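Local coordinates for protein putative cytochrome P450 hydroxylase (Chondromyces apiculatus DSM 436, PDB 6GMF) that is a heme-dependent cytochrome P450 that acts as a terpene monooxygenase, probably inserting one oxygen atom of molecular oxygen into its substrates, at residues Ile5-Pro10 / Pro378-Arg383; Met288-Val291 / Glu296-Pro299. All coordinates share one frame; numbering follows the deposited sequence.

Interaction 1: Ile5-Pro10 / Pro378-Arg383; sequences IDITAP and PSFFIR
Ile7 sets a methyl group squarely over the ring of Phe380. Its CG2 lies 3.6 Å from the ring centroid and only 6° off the ring normal, a CH-pi contact with the methyl centred on the face. Phe380 meets it with its side chain extended, CG anti to the backbone N (chi1 -179°), which carries the ring out toward the N-terminal loop. The other branch of Ile7 goes to the next residue: CD1 comes within 3.8 Å of Phe381 CE2, approaching that ring obliquely. The phenylalanines sit on a turn held by Ser379, whose OG accepts from Phe381 N (3.2 Å) and Ile382 N (3.1 Å), an ST turn and ST motif together. On the N-terminal side, Asp6 OD1 receives Thr8 OG1 and Thr8 N, the latter bond closing an Asx turn. The contact ties the loop before helix 10-14 to the loop between strands 368-369 and 389-391; Ile7 also touches Leu32 and Gln35, and the Phe381 ring meets Phe284. With an alanine at Phe380, Ile7 CG2 is likely to lose the ring face it rests on, opening a gap between the two loops. Between these segments the attraction is dispersion and CH-pi alone, so it depends on shape rather than on charge.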
ATOM      1  N   ILE A   5     -11.708 -10.030  19.451  1.00 38.98           N
ATOM      2  CA  ILE A   5     -10.530 -10.245  18.631  1.00 33.92           C
ATOM      3  C   ILE A   5      -9.390  -9.378  19.163  1.00 31.48           C
ATOM      4  O   ILE A   5      -9.550  -8.178  19.338  1.00 34.39           O
ATOM      5  CB  ILE A   5     -10.813  -9.934  17.149  1.00 33.84           C
ATOM      6  CG1 ILE A   5     -11.871 -10.869  16.563  1.00 34.95           C
ATOM      7  CG2 ILE A   5      -9.530  -9.975  16.339  1.00 33.83           C
ATOM      8  CD1 ILE A   5     -12.456 -10.361  15.258  1.00 34.44           C
ATOM      9  N   ASP A   6      -8.247 -10.017  19.385  1.00 30.43           N
ATOM     10  CA  ASP A   6      -7.065  -9.363  19.823  1.00 29.44           C
ATOM     11  C   ASP A   6      -6.022  -9.314  18.697  1.00 28.47           C
ATOM     12  O   ASP A   6      -5.301 -10.311  18.449  1.00 28.74           O
ATOM     13  CB  ASP A   6      -6.453 -10.101  21.019  1.00 30.37           C
ATOM     14  CG  ASP A   6      -5.328  -9.316  21.646  1.00 32.16           C
ATOM     15  OD1 ASP A   6      -4.973  -8.282  21.093  1.00 30.60           O
ATOM     16  OD2 ASP A   6      -4.857  -9.726  22.724  1.00 41.30           O
ATOM     17  N   ILE A   7      -5.878  -8.148  18.056  1.00 29.66           N
ATOM     18  CA  ILE A   7      -4.942  -8.018  16.952  1.00 32.74           C
ATOM     19  C   ILE A   7      -3.487  -8.003  17.454  1.00 34.90           C
ATOM     20  O   ILE A   7      -2.563  -8.170  16.634  1.00 42.15           O
ATOM     21  CB  ILE A   7      -5.255  -6.784  16.069  1.00 32.21           C
ATOM     22  CG1 ILE A   7      -5.013  -5.467  16.813  1.00 34.10           C
ATOM     23  CG2 ILE A   7      -6.663  -6.895  15.493  1.00 33.97           C
ATOM     24  CD1 ILE A   7      -5.086  -4.224  15.949  1.00 35.13           C
ATOM     25  N   THR A   8      -3.251  -7.848  18.767  1.00 33.09           N
ATOM     26  CA  THR A   8      -1.874  -7.924  19.303  1.00 36.09           C
ATOM     27  C   THR A   8      -1.420  -9.379  19.495  1.00 34.59           C
ATOM     28  O   THR A   8      -0.233  -9.607  19.755  1.00 38.50           O
ATOM     29  CB  THR A   8      -1.699  -7.117  20.597  1.00 36.15           C
ATOM     30  OG1 THR A   8      -2.452  -7.747  21.633  1.00 34.06           O
ATOM     31  CG2 THR A   8      -2.108  -5.671  20.436  1.00 38.52           C
ATOM     32  N   ALA A   9      -2.327 -10.355  19.347  1.00 33.27           N
ATOM     33  CA  ALA A   9      -2.015 -11.762  19.583  1.00 34.51           C
ATOM     34  C   ALA A   9      -0.924 -12.233  18.630  1.00 36.86           C
ATOM     35  O   ALA A   9      -1.026 -12.026  17.424  1.00 31.81           O
ATOM     36  CB  ALA A   9      -3.240 -12.614  19.408  1.00 32.83           C
ATOM     37  N   PRO A  10       0.109 -12.967  19.095  1.00 35.11           N
ATOM     38  CA  PRO A  10       1.253 -13.245  18.241  1.00 31.84           C
ATOM     39  C   PRO A  10       0.806 -14.139  17.083  1.00 28.11           C
ATOM     40  O   PRO A  10       1.347 -14.042  15.999  1.00 29.84           O
ATOM     41  CB  PRO A  10       2.234 -13.994  19.151  1.00 32.48           C
ATOM     42  CG  PRO A  10       1.318 -14.687  20.135  1.00 37.83           C
ATOM     43  CD  PRO A  10       0.164 -13.726  20.354  1.00 37.52           C
ATOM     44  N   PRO A 378       5.030  -5.806  13.238  1.00 29.47           N
ATOM     45  CA  PRO A 378       3.943  -5.951  14.193  1.00 30.06           C
ATOM     46  C   PRO A 378       2.793  -4.988  13.843  1.00 31.73           C
ATOM     47  O   PRO A 378       2.517  -4.020  14.575  1.00 33.67           O
ATOM     48  CB  PRO A 378       4.667  -5.631  15.521  1.00 29.76           C
ATOM     49  CG  PRO A 378       5.690  -4.600  15.141  1.00 31.83           C
ATOM     50  CD  PRO A 378       6.163  -5.024  13.764  1.00 32.38           C
ATOM     51  N   SER A 379       2.165  -5.234  12.685  1.00 26.83           N
ATOM     52  CA  SER A 379       1.020  -4.486  12.213  1.00 25.72           C
ATOM     53  C   SER A 379      -0.018  -5.468  11.662  1.00 24.14           C
ATOM     54  O   SER A 379       0.281  -6.370  10.849  1.00 27.27           O
ATOM     55  CB  SER A 379       1.410  -3.421  11.200  1.00 24.75           C
ATOM     56  OG  SER A 379       0.265  -2.707  10.715  1.00 25.98           O
ATOM     57  N   PHE A 380      -1.237  -5.322  12.168  1.00 22.33           N
ATOM     58  CA  PHE A 380      -2.417  -5.989  11.645  1.00 20.87           C
ATOM     59  C   PHE A 380      -2.846  -5.369  10.316  1.00 20.14           C
ATOM     60  O   PHE A 380      -3.458  -6.053   9.481  1.00 21.27           O
ATOM     61  CB  PHE A 380      -3.577  -5.786  12.623  1.00 21.84           C
ATOM     62  CG  PHE A 380      -4.866  -6.448  12.231  1.00 20.73           C
ATOM     63  CD1 PHE A 380      -4.990  -7.828  12.264  1.00 20.99           C
ATOM     64  CD2 PHE A 380      -5.982  -5.698  11.896  1.00 20.27           C
ATOM     65  CE1 PHE A 380      -6.184  -8.455  11.953  1.00 19.58           C
ATOM     66  CE2 PHE A 380      -7.184  -6.324  11.603  1.00 22.88           C
ATOM     67  CZ  PHE A 380      -7.289  -7.704  11.605  1.00 20.85           C
ATOM     68  N   PHE A 381      -2.527  -4.089  10.164  1.00 19.23           N
ATOM     69  CA  PHE A 381      -3.082  -3.256   9.090  1.00 19.34           C
ATOM     70  C   PHE A 381      -2.266  -3.392   7.815  1.00 18.76           C
ATOM     71  O   PHE A 381      -2.888  -3.479   6.749  1.00 18.31           O
ATOM     72  CB  PHE A 381      -3.171  -1.812   9.566  1.00 21.45           C
ATOM     73  CG  PHE A 381      -4.058  -1.732  10.783  1.00 24.14           C
ATOM     74  CD1 PHE A 381      -5.435  -1.695  10.654  1.00 27.57           C
ATOM     75  CD2 PHE A 381      -3.517  -1.809  12.056  1.00 28.43           C
ATOM     76  CE1 PHE A 381      -6.254  -1.657  11.773  1.00 30.06           C
ATOM     77  CE2 PHE A 381      -4.338  -1.755  13.174  1.00 27.77           C
ATOM     78  CZ  PHE A 381      -5.704  -1.710  13.031  1.00 29.45           C
ATOM     79  N   ILE A 382      -0.932  -3.356   7.916  1.00 18.14           N
ATOM     80  CA  ILE A 382      -0.037  -3.527   6.775  1.00 19.40           C
ATOM     81  C   ILE A 382       0.749  -4.803   7.009  1.00 21.59           C
ATOM     82  O   ILE A 382       1.458  -4.912   8.034  1.00 24.80           O
ATOM     83  CB  ILE A 382       0.906  -2.327   6.621  1.00 20.38           C
ATOM     84  CG1 ILE A 382       0.140  -1.033   6.398  1.00 22.33           C
ATOM     85  CG2 ILE A 382       1.867  -2.570   5.461  1.00 22.87           C
ATOM     86  CD1 ILE A 382      -0.520  -0.981   5.053  1.00 23.91           C
ATOM     87  N   ARG A 383       0.688  -5.723   6.050  1.00 18.13           N
ATOM     88  CA  ARG A 383       1.369  -7.043   6.121  1.00 21.46           C
ATOM     89  C   ARG A 383       2.712  -6.934   5.372  1.00 19.86           C
ATOM     90  O   ARG A 383       2.716  -6.766   4.142  1.00 19.67           O
ATOM     91  CB  ARG A 383       0.456  -8.093   5.485  1.00 20.27           C
ATOM     92  CG  ARG A 383       1.061  -9.481   5.439  1.00 23.79           C
ATOM     93  CD  ARG A 383       0.772 -10.222   6.711  1.00 23.27           C
ATOM     94  NE  ARG A 383       0.892 -11.680   6.523  1.00 23.12           N
ATOM     95  CZ  ARG A 383       1.278 -12.582   7.420  1.00 27.07           C
ATOM     96  NH1 ARG A 383       1.496 -12.239   8.664  1.00 29.05           N
ATOM     97  NH2 ARG A 383       1.439 -13.840   7.048  1.00 28.50           N
TER

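Interaction 2: Met288-Val291 / Glu296-Pro299; sequences MTDV and ERIP
Val291 and Ile298 form an antiparallel hydrogen-bonded pair, and this is the tight part of the contact. Val291 N gives to Ile298 O at 3.0 Å, with the N-H...O angle at 171°. The return bond, Ile298 N to Val291 O, is shorter at 2.8 Å and nearly as straight. Val291 O is also approached by Arg297 CA at 3.3 Å in a CA-H...O contact, so this carbonyl meets two hydrogens of the facing strand. Beside the bonds, the two side chains project to the same face of the sheet and touch where Val291 CG2 reaches Ile298 CB (3.9 Å). That face turns inward: Val291 also meets Phe56 and Ile298 meets Val29, residues of strands in the larger sheet.

The solvent side is looser. Asp290 OD2 lies at the edge of the Arg297 guanidinium, 3.4 Å from NE and 3.5 Å from NH1; both hydrogen bonds of this salt bridge are weak, and the two planes are 63° apart, far from the coplanar two-bond pairing of a carboxylate with a guanidinium. Arg297 gets there by a bend at chi2 (-87°), which folds its chain back toward Asp290 and brings one guanidinium face over Pro299 CG. The other carboxylate oxygen, Asp290 OD1, has a firmer partner in Ala300 N, so the aspartate is tied chiefly to the backbone just past Pro299, with the arginine as a looser second partner at the surface. Strands 291-293 and 296-298 and the turn joining them make a two-stranded beta hairpin that lies in sequence between strands 285-287 and 303-306, which are neighbours in the larger P450 sheet.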
ATOM      1  N   MET A 288     -22.436   6.036   9.422  1.00 27.02           N
ATOM      2  CA  MET A 288     -23.123   7.279   9.594  1.00 32.65           C
ATOM      3  C   MET A 288     -24.520   7.045  10.189  1.00 35.09           C
ATOM      4  O   MET A 288     -25.055   7.940  10.823  1.00 41.44           O
ATOM      5  CB  MET A 288     -23.183   8.015   8.251  1.00 36.05           C
ATOM      6  CG  MET A 288     -21.811   8.473   7.747  1.00 40.59           C
ATOM      7  SD  MET A 288     -21.000   9.718   8.798  1.00 53.52           S
ATOM      8  CE  MET A 288     -20.089   8.720   9.974  1.00 53.04           C
ATOM      9  N   THR A 289     -25.055   5.826  10.047  1.00 31.59           N
ATOM     10  CA  THR A 289     -26.376   5.401  10.538  1.00 34.73           C
ATOM     11  C   THR A 289     -26.251   3.968  11.060  1.00 32.93           C
ATOM     12  O   THR A 289     -25.213   3.320  10.875  1.00 29.91           O
ATOM     13  CB  THR A 289     -27.458   5.503   9.448  1.00 38.15           C
ATOM     14  OG1 THR A 289     -27.080   4.791   8.262  1.00 35.08           O
ATOM     15  CG2 THR A 289     -27.766   6.941   9.096  1.00 42.13           C
ATOM     16  N   ASP A 290     -27.303   3.478  11.723  1.00 30.99           N
ATOM     17  CA  ASP A 290     -27.423   2.074  11.997  1.00 34.96           C
ATOM     18  C   ASP A 290     -27.497   1.371  10.644  1.00 33.88           C
ATOM     19  O   ASP A 290     -28.235   1.802   9.748  1.00 36.15           O
ATOM     20  CB  ASP A 290     -28.636   1.767  12.887  1.00 39.15           C
ATOM     21  CG  ASP A 290     -28.352   1.943  14.370  1.00 39.80           C
ATOM     22  OD1 ASP A 290     -27.570   2.826  14.702  1.00 34.93           O
ATOM     23  OD2 ASP A 290     -28.905   1.180  15.177  1.00 49.37           O
ATOM     24  N   VAL A 291     -26.665   0.340  10.474  1.00 33.25           N
ATOM     25  CA  VAL A 291     -26.632  -0.380   9.205  1.00 33.00           C
ATOM     26  C   VAL A 291     -26.689  -1.876   9.518  1.00 31.76           C
ATOM     27  O   VAL A 291     -26.550  -2.294  10.669  1.00 34.07           O
ATOM     28  CB  VAL A 291     -25.416  -0.011   8.332  1.00 31.83           C
ATOM     29  CG1 VAL A 291     -25.439   1.440   7.873  1.00 31.05           C
ATOM     30  CG2 VAL A 291     -24.115  -0.343   9.026  1.00 31.85           C
ATOM     31  N   GLU A 296     -26.305  -8.823  10.701  1.00 46.35           N
ATOM     32  CA  GLU A 296     -25.676  -8.277  11.872  1.00 43.26           C
ATOM     33  C   GLU A 296     -25.838  -6.765  11.740  1.00 43.61           C
ATOM     34  O   GLU A 296     -25.552  -6.185  10.669  1.00 42.38           O
ATOM     35  CB  GLU A 296     -24.195  -8.660  11.965  1.00 45.88           C
ATOM     36  CG  GLU A 296     -23.919 -10.150  11.826  1.00 47.43           C
ATOM     37  CD  GLU A 296     -24.315 -10.953  13.046  1.00 52.41           C
ATOM     38  OE1 GLU A 296     -24.634 -10.336  14.088  1.00 55.43           O
ATOM     39  OE2 GLU A 296     -24.304 -12.187  12.947  1.00 57.88           O
ATOM     40  N   ARG A 297     -26.334  -6.150  12.812  1.00 40.87           N
ATOM     41  CA  ARG A 297     -26.548  -4.734  12.835  1.00 41.94           C
ATOM     42  C   ARG A 297     -25.257  -4.096  13.375  1.00 39.39           C
ATOM     43  O   ARG A 297     -24.610  -4.614  14.285  1.00 38.05           O
ATOM     44  CB  ARG A 297     -27.841  -4.435  13.605  1.00 47.64           C
ATOM     45  CG  ARG A 297     -27.949  -3.016  14.139  1.00 52.72           C
ATOM     46  CD  ARG A 297     -27.285  -2.922  15.494  1.00 55.88           C
ATOM     47  NE  ARG A 297     -27.833  -1.817  16.254  1.00 60.28           N
ATOM     48  CZ  ARG A 297     -27.628  -1.630  17.545  1.00 57.23           C
ATOM     49  NH1 ARG A 297     -27.990  -0.486  18.095  1.00 59.13           N
ATOM     50  NH2 ARG A 297     -27.048  -2.570  18.270  1.00 55.71           N
ATOM     51  N   ILE A 298     -24.849  -2.993  12.743  1.00 35.85           N
ATOM     52  CA  ILE A 298     -23.687  -2.229  13.185  1.00 31.64           C
ATOM     53  C   ILE A 298     -24.230  -0.861  13.571  1.00 24.78           C
ATOM     54  O   ILE A 298     -24.882  -0.195  12.771  1.00 25.38           O
ATOM     55  CB  ILE A 298     -22.593  -2.125  12.100  1.00 27.73           C
ATOM     56  CG1 ILE A 298     -22.064  -3.497  11.663  1.00 27.30           C
ATOM     57  CG2 ILE A 298     -21.453  -1.243  12.574  1.00 27.93           C
ATOM     58  CD1 ILE A 298     -21.112  -3.415  10.487  1.00 27.49           C
ATOM     59  N   PRO A 299     -24.042  -0.436  14.832  1.00 30.09           N
ATOM     60  CA  PRO A 299     -24.590   0.843  15.263  1.00 32.03           C
ATOM     61  C   PRO A 299     -23.941   2.013  14.511  1.00 30.56           C
ATOM     62  O   PRO A 299     -22.794   1.924  14.038  1.00 27.76           O
ATOM     63  CB  PRO A 299     -24.233   0.959  16.747  1.00 30.92           C
ATOM     64  CG  PRO A 299     -23.648  -0.372  17.150  1.00 33.37           C
ATOM     65  CD  PRO A 299     -23.221  -1.066  15.870  1.00 31.91           C
TER

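Interactions 1 and 2 are separate patches, 25 Å between centres and about 12 Å at their nearest atoms, with no direct touch. Interaction 1 joins the N-terminal loop to a turn near the C-terminus, whereas interaction 2 pairs the start of strand 291-293 with strand 296-298 in a surface hairpin. The side chain of Phe381 is about 11 Å from the heme, so interaction 1 does not touch the cofactor, and about 7 Å, side chain to side chain, from the heme-binding Trp61. Heme-binding Arg285 has a side chain about 11 Å from that of Phe381 and about 9 Å from that of Ile298, making it a common landmark for the two contacts.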